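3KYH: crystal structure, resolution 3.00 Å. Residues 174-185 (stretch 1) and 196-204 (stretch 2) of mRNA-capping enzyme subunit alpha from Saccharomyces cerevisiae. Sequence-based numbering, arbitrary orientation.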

ATOM      1  N   HIS C 174     -28.858  57.715   3.551  1.00 88.59           N
ATOM      2  CA  HIS C 174     -27.693  57.850   2.684  1.00 88.31           C
ATOM      3  C   HIS C 174     -27.838  56.938   1.458  1.00 92.36           C
ATOM      4  O   HIS C 174     -27.964  57.440   0.339  1.00 96.59           O
ATOM      5  CB  HIS C 174     -26.406  57.518   3.456  1.00 86.45           C
ATOM      6  CG  HIS C 174     -25.949  58.587   4.413  1.00 88.18           C
ATOM      7  ND1 HIS C 174     -25.853  58.369   5.772  1.00 85.57           N
ATOM      8  CD2 HIS C 174     -25.481  59.844   4.204  1.00 83.31           C
ATOM      9  CE1 HIS C 174     -25.375  59.450   6.362  1.00 77.30           C
ATOM     10  NE2 HIS C 174     -25.151  60.365   5.432  1.00 94.02           N
ATOM     11  N   LEU C 175     -27.920  55.624   1.687  1.00 90.02           N
ATOM     12  CA  LEU C 175     -28.053  54.596   0.639  1.00 85.45           C
ATOM     13  C   LEU C 175     -29.015  54.960  -0.499  1.00 80.12           C
ATOM     14  O   LEU C 175     -28.893  54.463  -1.616  1.00 70.57           O
ATOM     15  CB  LEU C 175     -28.471  53.261   1.286  1.00 89.48           C
ATOM     16  CG  LEU C 175     -29.083  52.071   0.527  1.00 86.03           C
ATOM     17  CD1 LEU C 175     -28.011  51.407  -0.302  1.00 87.56           C
ATOM     18  CD2 LEU C 175     -29.682  51.046   1.487  1.00 93.31           C
ATOM     19  N   GLY C 176     -29.989  55.804  -0.185  1.00 80.88           N
ATOM     20  CA  GLY C 176     -31.002  56.225  -1.139  1.00 78.74           C
ATOM     21  C   GLY C 176     -30.321  57.115  -2.136  1.00 71.36           C
ATOM     22  O   GLY C 176     -30.092  56.697  -3.269  1.00 72.04           O
ATOM     23  N   LYS C 177     -29.969  58.311  -1.663  1.00 75.55           N
ATOM     24  CA  LYS C 177     -29.295  59.380  -2.425  1.00 74.13           C
ATOM     25  C   LYS C 177     -27.988  58.818  -2.954  1.00 72.65           C
ATOM     26  O   LYS C 177     -27.833  58.627  -4.156  1.00 67.27           O
ATOM     27  CB  LYS C 177     -29.001  60.608  -1.535  1.00 66.29           C
ATOM     28  CG  LYS C 177     -29.831  60.730  -0.244  1.00 70.49           C
ATOM     29  CD  LYS C 177     -31.262  61.231  -0.436  1.00 64.64           C
ATOM     30  CE  LYS C 177     -32.257  60.128  -0.757  1.00 90.00           C
ATOM     31  NZ  LYS C 177     -32.311  59.056   0.289  1.00111.22           N
ATOM     32  N   GLU C 178     -27.098  58.472  -2.030  1.00 75.28           N
ATOM     33  CA  GLU C 178     -25.794  57.933  -2.370  1.00 82.03           C
ATOM     34  C   GLU C 178     -25.792  56.886  -3.488  1.00 81.47           C
ATOM     35  O   GLU C 178     -25.532  57.240  -4.638  1.00 89.11           O
ATOM     36  CB  GLU C 178     -25.018  57.503  -1.121  1.00 75.83           C
ATOM     37  CG  GLU C 178     -24.206  58.623  -0.501  1.00 82.06           C
ATOM     38  CD  GLU C 178     -24.978  59.439   0.522  1.00 88.49           C
ATOM     39  OE1 GLU C 178     -26.146  59.812   0.239  1.00 93.61           O
ATOM     40  OE2 GLU C 178     -24.396  59.715   1.606  1.00 70.00           O
ATOM     41  N   PHE C 179     -26.078  55.625  -3.178  1.00 75.91           N
ATOM     42  CA  PHE C 179     -25.983  54.587  -4.193  1.00 76.85           C
ATOM     43  C   PHE C 179     -27.111  54.510  -5.248  1.00 81.90           C
ATOM     44  O   PHE C 179     -26.819  54.421  -6.441  1.00 81.30           O
ATOM     45  CB  PHE C 179     -25.782  53.248  -3.504  1.00 73.57           C
ATOM     46  CG  PHE C 179     -25.825  52.070  -4.424  1.00 75.76           C
ATOM     47  CD1 PHE C 179     -24.745  51.782  -5.253  1.00 69.02           C
ATOM     48  CD2 PHE C 179     -26.912  51.208  -4.411  1.00 79.15           C
ATOM     49  CE1 PHE C 179     -24.750  50.666  -6.071  1.00 67.01           C
ATOM     50  CE2 PHE C 179     -26.926  50.078  -5.238  1.00 98.67           C
ATOM     51  CZ  PHE C 179     -25.839  49.811  -6.073  1.00 82.89           C
ATOM     52  N   PHE C 180     -28.373  54.540  -4.813  1.00 83.54           N
ATOM     53  CA  PHE C 180     -29.521  54.210  -5.663  1.00 82.87           C
ATOM     54  C   PHE C 180     -29.921  55.303  -6.655  1.00 83.15           C
ATOM     55  O   PHE C 180     -30.104  55.015  -7.844  1.00 81.33           O
ATOM     56  CB  PHE C 180     -30.711  53.786  -4.794  1.00 86.68           C
ATOM     57  CG  PHE C 180     -31.849  53.156  -5.560  1.00 88.11           C
ATOM     58  CD1 PHE C 180     -31.905  51.781  -5.727  1.00 97.82           C
ATOM     59  CD2 PHE C 180     -32.897  53.935  -6.056  1.00 87.28           C
ATOM     60  CE1 PHE C 180     -32.976  51.184  -6.398  1.00107.86           C
ATOM     61  CE2 PHE C 180     -33.962  53.362  -6.735  1.00 92.68           C
ATOM     62  CZ  PHE C 180     -34.009  51.974  -6.907  1.00105.82           C
ATOM     63  N   LYS C 181     -30.142  56.519  -6.150  1.00 81.53           N
ATOM     64  CA  LYS C 181     -30.420  57.704  -6.977  1.00 80.90           C
ATOM     65  C   LYS C 181     -29.529  57.726  -8.270  1.00 82.48           C
ATOM     66  O   LYS C 181     -30.094  57.643  -9.368  1.00 82.99           O
ATOM     67  CB  LYS C 181     -30.312  58.981  -6.107  1.00 73.50           C
ATOM     68  CG  LYS C 181     -31.354  60.080  -6.287  1.00 66.19           C
ATOM     69  CD  LYS C 181     -31.079  60.943  -7.516  1.00 55.54           C
ATOM     70  CE  LYS C 181     -31.221  62.426  -7.271  1.00 53.70           C
ATOM     71  NZ  LYS C 181     -30.376  63.068  -8.345  1.00 33.03           N
ATOM     72  N   PRO C 182     -28.169  57.714  -8.155  1.00 74.97           N
ATOM     73  CA  PRO C 182     -27.257  57.662  -9.312  1.00 69.52           C
ATOM     74  C   PRO C 182     -27.260  56.374 -10.130  1.00 65.48           C
ATOM     75  O   PRO C 182     -27.042  56.448 -11.338  1.00 63.14           O
ATOM     76  CB  PRO C 182     -25.887  57.849  -8.684  1.00 70.68           C
ATOM     77  CG  PRO C 182     -26.018  57.204  -7.402  1.00 83.08           C
ATOM     78  CD  PRO C 182     -27.372  57.673  -6.918  1.00 79.49           C
ATOM     79  N   TYR C 183     -27.494  55.213  -9.516  1.00 66.63           N
ATOM     80  CA  TYR C 183     -27.876  54.041 -10.327  1.00 66.48           C
ATOM     81  C   TYR C 183     -29.101  54.473 -11.133  1.00 67.99           C
ATOM     82  O   TYR C 183     -29.045  54.471 -12.357  1.00 72.22           O
ATOM     83  CB  TYR C 183     -28.134  52.752  -9.511  1.00 51.42           C
ATOM     84  CG  TYR C 183     -28.774  51.607 -10.288  1.00 84.47           C
ATOM     85  CD1 TYR C 183     -28.023  50.491 -10.678  1.00103.43           C
ATOM     86  CD2 TYR C 183     -30.145  51.622 -10.628  1.00101.74           C
ATOM     87  CE1 TYR C 183     -28.610  49.424 -11.407  1.00 93.29           C
ATOM     88  CE2 TYR C 183     -30.739  50.566 -11.362  1.00102.46           C
ATOM     89  CZ  TYR C 183     -29.964  49.470 -11.744  1.00103.53           C
ATOM     90  OH  TYR C 183     -30.538  48.432 -12.453  1.00 95.46           O
ATOM     91  N   PHE C 184     -30.148  54.952 -10.462  1.00 75.12           N
ATOM     92  CA  PHE C 184     -31.452  55.061 -11.122  1.00 90.31           C
ATOM     93  C   PHE C 184     -31.493  56.112 -12.221  1.00 93.80           C
ATOM     94  O   PHE C 184     -31.924  55.818 -13.345  1.00 90.81           O
ATOM     95  CB  PHE C 184     -32.618  55.206 -10.135  1.00 93.87           C
ATOM     96  CG  PHE C 184     -33.885  54.543 -10.616  1.00 99.94           C
ATOM     97  CD1 PHE C 184     -34.154  53.211 -10.294  1.00 95.21           C
ATOM     98  CD2 PHE C 184     -34.782  55.234 -11.434  1.00116.08           C
ATOM     99  CE1 PHE C 184     -35.302  52.574 -10.764  1.00115.50           C
ATOM    100  CE2 PHE C 184     -35.938  54.608 -11.918  1.00123.82           C
ATOM    101  CZ  PHE C 184     -36.198  53.273 -11.581  1.00125.30           C
ATOM    102  N   ASP C 185     -31.013  57.309 -11.881  1.00 98.26           N
ATOM    103  CA  ASP C 185     -30.798  58.413 -12.820  1.00 93.95           C
ATOM    104  C   ASP C 185     -30.029  57.951 -14.044  1.00 94.75           C
ATOM    105  O   ASP C 185     -30.538  58.067 -15.159  1.00 94.51           O
ATOM    106  CB  ASP C 185     -30.056  59.553 -12.124  1.00 87.62           C
ATOM    107  CG  ASP C 185     -30.925  60.278 -11.123  1.00 83.81           C
ATOM    108  OD1 ASP C 185     -30.895  61.530 -11.120  1.00 78.13           O
ATOM    109  OD2 ASP C 185     -31.670  59.606 -10.373  1.00 81.45           O
ATOM    110  N   THR C 196     -24.638  46.190 -20.322  1.00 97.14           N
ATOM    111  CA  THR C 196     -23.603  45.586 -19.456  1.00 90.82           C
ATOM    112  C   THR C 196     -24.153  45.154 -18.075  1.00 86.62           C
ATOM    113  O   THR C 196     -23.515  44.364 -17.374  1.00 83.51           O
ATOM    114  CB  THR C 196     -22.392  46.586 -19.185  1.00 90.47           C
ATOM    115  OG1 THR C 196     -22.805  47.659 -18.333  1.00 95.37           O
ATOM    116  CG2 THR C 196     -21.753  47.186 -20.444  1.00 80.84           C
ATOM    117  N   PHE C 197     -25.289  45.745 -17.688  1.00 81.57           N
ATOM    118  CA  PHE C 197     -26.041  45.508 -16.444  1.00 80.52           C
ATOM    119  C   PHE C 197     -26.858  44.189 -16.594  1.00 78.02           C
ATOM    120  O   PHE C 197     -27.834  44.154 -17.353  1.00 84.97           O
ATOM    121  CB  PHE C 197     -27.018  46.689 -16.220  1.00 77.61           C
ATOM    122  CG  PHE C 197     -26.399  47.993 -15.725  1.00 76.63           C
ATOM    123  CD1 PHE C 197     -27.135  48.802 -14.847  1.00 81.00           C
ATOM    124  CD2 PHE C 197     -25.160  48.469 -16.175  1.00 85.17           C
ATOM    125  CE1 PHE C 197     -26.636  50.019 -14.364  1.00 70.48           C
ATOM    126  CE2 PHE C 197     -24.632  49.710 -15.705  1.00 86.60           C
ATOM    127  CZ  PHE C 197     -25.380  50.486 -14.798  1.00 77.72           C
ATOM    128  N   PRO C 198     -26.464  43.102 -15.897  1.00 70.34           N
ATOM    129  CA  PRO C 198     -27.065  41.770 -16.074  1.00 70.69           C
ATOM    130  C   PRO C 198     -28.441  41.543 -15.463  1.00 69.86           C
ATOM    131  O   PRO C 198     -29.082  40.540 -15.780  1.00 79.77           O
ATOM    132  CB  PRO C 198     -26.083  40.837 -15.345  1.00 73.55           C
ATOM    133  CG  PRO C 198     -25.449  41.703 -14.327  1.00 84.83           C
ATOM    134  CD  PRO C 198     -25.256  43.010 -15.062  1.00 74.47           C
ATOM    135  N   PHE C 199     -28.873  42.445 -14.586  1.00 63.62           N
ATOM    136  CA  PHE C 199     -30.030  42.233 -13.728  1.00 49.31           C
ATOM    137  C   PHE C 199     -30.456  43.527 -13.031  1.00 50.79           C
ATOM    138  O   PHE C 199     -29.611  44.396 -12.812  1.00 58.24           O
ATOM    139  CB  PHE C 199     -29.693  41.137 -12.715  1.00 43.46           C
ATOM    140  CG  PHE C 199     -28.699  41.530 -11.623  1.00 50.89           C
ATOM    141  CD1 PHE C 199     -28.879  42.649 -10.795  1.00 32.04           C
ATOM    142  CD2 PHE C 199     -27.662  40.658 -11.300  1.00 46.55           C
ATOM    143  CE1 PHE C 199     -28.043  42.874  -9.701  1.00 36.00           C
ATOM    144  CE2 PHE C 199     -26.776  40.925 -10.252  1.00 61.52           C
ATOM    145  CZ  PHE C 199     -26.981  42.021  -9.443  1.00 48.32           C
ATOM    146  N   LYS C 200     -31.727  43.642 -12.637  1.00 49.86           N
ATOM    147  CA  LYS C 200     -32.252  44.887 -12.059  1.00 59.42           C
ATOM    148  C   LYS C 200     -31.990  45.112 -10.550  1.00 68.72           C
ATOM    149  O   LYS C 200     -31.688  44.166  -9.807  1.00 75.27           O
ATOM    150  CB  LYS C 200     -33.739  45.055 -12.393  1.00 58.18           C
ATOM    151  CG  LYS C 200     -34.167  46.524 -12.490  1.00 60.26           C
ATOM    152  CD  LYS C 200     -35.673  46.745 -12.390  1.00 70.64           C
ATOM    153  CE  LYS C 200     -35.921  47.994 -11.547  1.00 87.73           C
ATOM    154  NZ  LYS C 200     -37.220  48.673 -11.786  1.00 85.04           N
ATOM    155  N   ILE C 201     -32.070  46.375 -10.118  1.00 69.09           N
ATOM    156  CA  ILE C 201     -31.917  46.763  -8.705  1.00 67.14           C
ATOM    157  C   ILE C 201     -33.125  47.555  -8.192  1.00 59.97           C
ATOM    158  O   ILE C 201     -33.752  48.294  -8.947  1.00 56.07           O
ATOM    159  CB  ILE C 201     -30.572  47.489  -8.458  1.00 70.80           C
ATOM    160  CG1 ILE C 201     -29.425  46.477  -8.548  1.00 73.47           C
ATOM    161  CG2 ILE C 201     -30.478  48.072  -7.046  1.00 77.80           C
ATOM    162  CD1 ILE C 201     -28.910  46.254  -9.939  1.00 80.83           C
ATOM    163  N   SER C 202     -33.526  47.286  -6.948  1.00 58.99           N
ATOM    164  CA  SER C 202     -34.616  48.024  -6.317  1.00 62.12           C
ATOM    165  C   SER C 202     -34.432  48.081  -4.829  1.00 57.68           C
ATOM    166  O   SER C 202     -33.739  47.214  -4.262  1.00 68.62           O
ATOM    167  CB  SER C 202     -36.002  47.471  -6.658  1.00 62.78           C
ATOM    168  OG  SER C 202     -37.001  48.362  -6.151  1.00 76.77           O
ATOM    169  N   MET C 203     -35.046  49.101  -4.223  1.00 45.98           N
ATOM    170  CA  MET C 203     -35.054  49.255  -2.766  1.00 59.82           C
ATOM    171  C   MET C 203     -35.990  48.234  -2.069  1.00 62.01           C
ATOM    172  O   MET C 203     -37.031  47.880  -2.622  1.00 53.19           O
ATOM    173  CB  MET C 203     -35.407  50.701  -2.376  1.00 56.66           C
ATOM    174  CG  MET C 203     -34.346  51.740  -2.764  1.00 65.95           C
ATOM    175  SD  MET C 203     -32.998  52.046  -1.610  1.00 93.06           S
ATOM    176  CE  MET C 203     -33.808  53.301  -0.599  1.00 96.80           C
ATOM    177  N   LYS C 204     -35.607  47.715  -0.897  1.00 67.37           N
ATOM    178  CA  LYS C 204     -36.563  46.917  -0.115  1.00 77.30           C
ATOM    179  C   LYS C 204     -37.652  47.853   0.408  1.00 76.10           C
ATOM    180  O   LYS C 204     -37.388  48.860   1.091  1.00 73.35           O
ATOM    181  CB  LYS C 204     -35.937  46.052   1.001  1.00 81.41           C
ATOM    182  CG  LYS C 204     -36.750  44.779   1.324  1.00 83.48           C
ATOM    183  CD  LYS C 204     -35.895  43.666   1.956  1.00 84.69           C
ATOM    184  CE  LYS C 204     -36.681  42.362   2.269  1.00 82.05           C
ATOM    185  NZ  LYS C 204     -35.899  41.303   3.042  1.00 43.86           N
TER

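The contact between this helix and the strand at 200-203 is built almost wholly from apolar side chains and aromatic rings. The two axes approach to 9.7 Å and run roughly antiparallel, at 143°, a spacing that leaves room for one layer of large side chains between the backbones.

The clearest interactions are of the CH-pi kind. Phe180 and Tyr183, one helical turn apart, both point toward the strand with chi1 near t. Over one face of the Phe180 ring lies Met203 CG, 3.8 Å from the ring centroid and only 10° off its normal; Met203 SD sits obliquely, 4.7 Å from the same centroid. Ile201 CB lies over a face of the Tyr183 ring, 4.2 Å from its centroid. Flat rings suit these places because they offer broad, polarizable surfaces to aliphatic groups.

Van der Waals packing fills in around them. Ile201, beta-branched and at home in a strand, points toward the helix and reaches three rings: its CD1 is 3.5 Å from Tyr183 CE1, and its CG2 is 4.0 Å from Phe180 CE1 and 4.5 Å from Phe179 CE2. At the edge of the Phe180 ring, CE1 comes 3.6 Å from Ser202 CA; the Ser202 side chain points away, so the ring meets backbone here. Flexible, unbranched Met203 extends to Gly176, where its CE lies 4.1 Å from Gly176 CA, a close approach to the helix backbone.

One aromatic pair extends the contact beyond the strand. The Tyr183 and Phe197 rings, inclined at 39° with centroids 5.7 Å apart, meet obliquely, CE1 of Tyr183 lying 3.6 Å from CE1 of Phe197.

Polar interactions contribute little across the interface. The one salt bridge, Lys181 NZ to Asp185 OD1 at 3.2 Å, lies within the helix, clear of the strand.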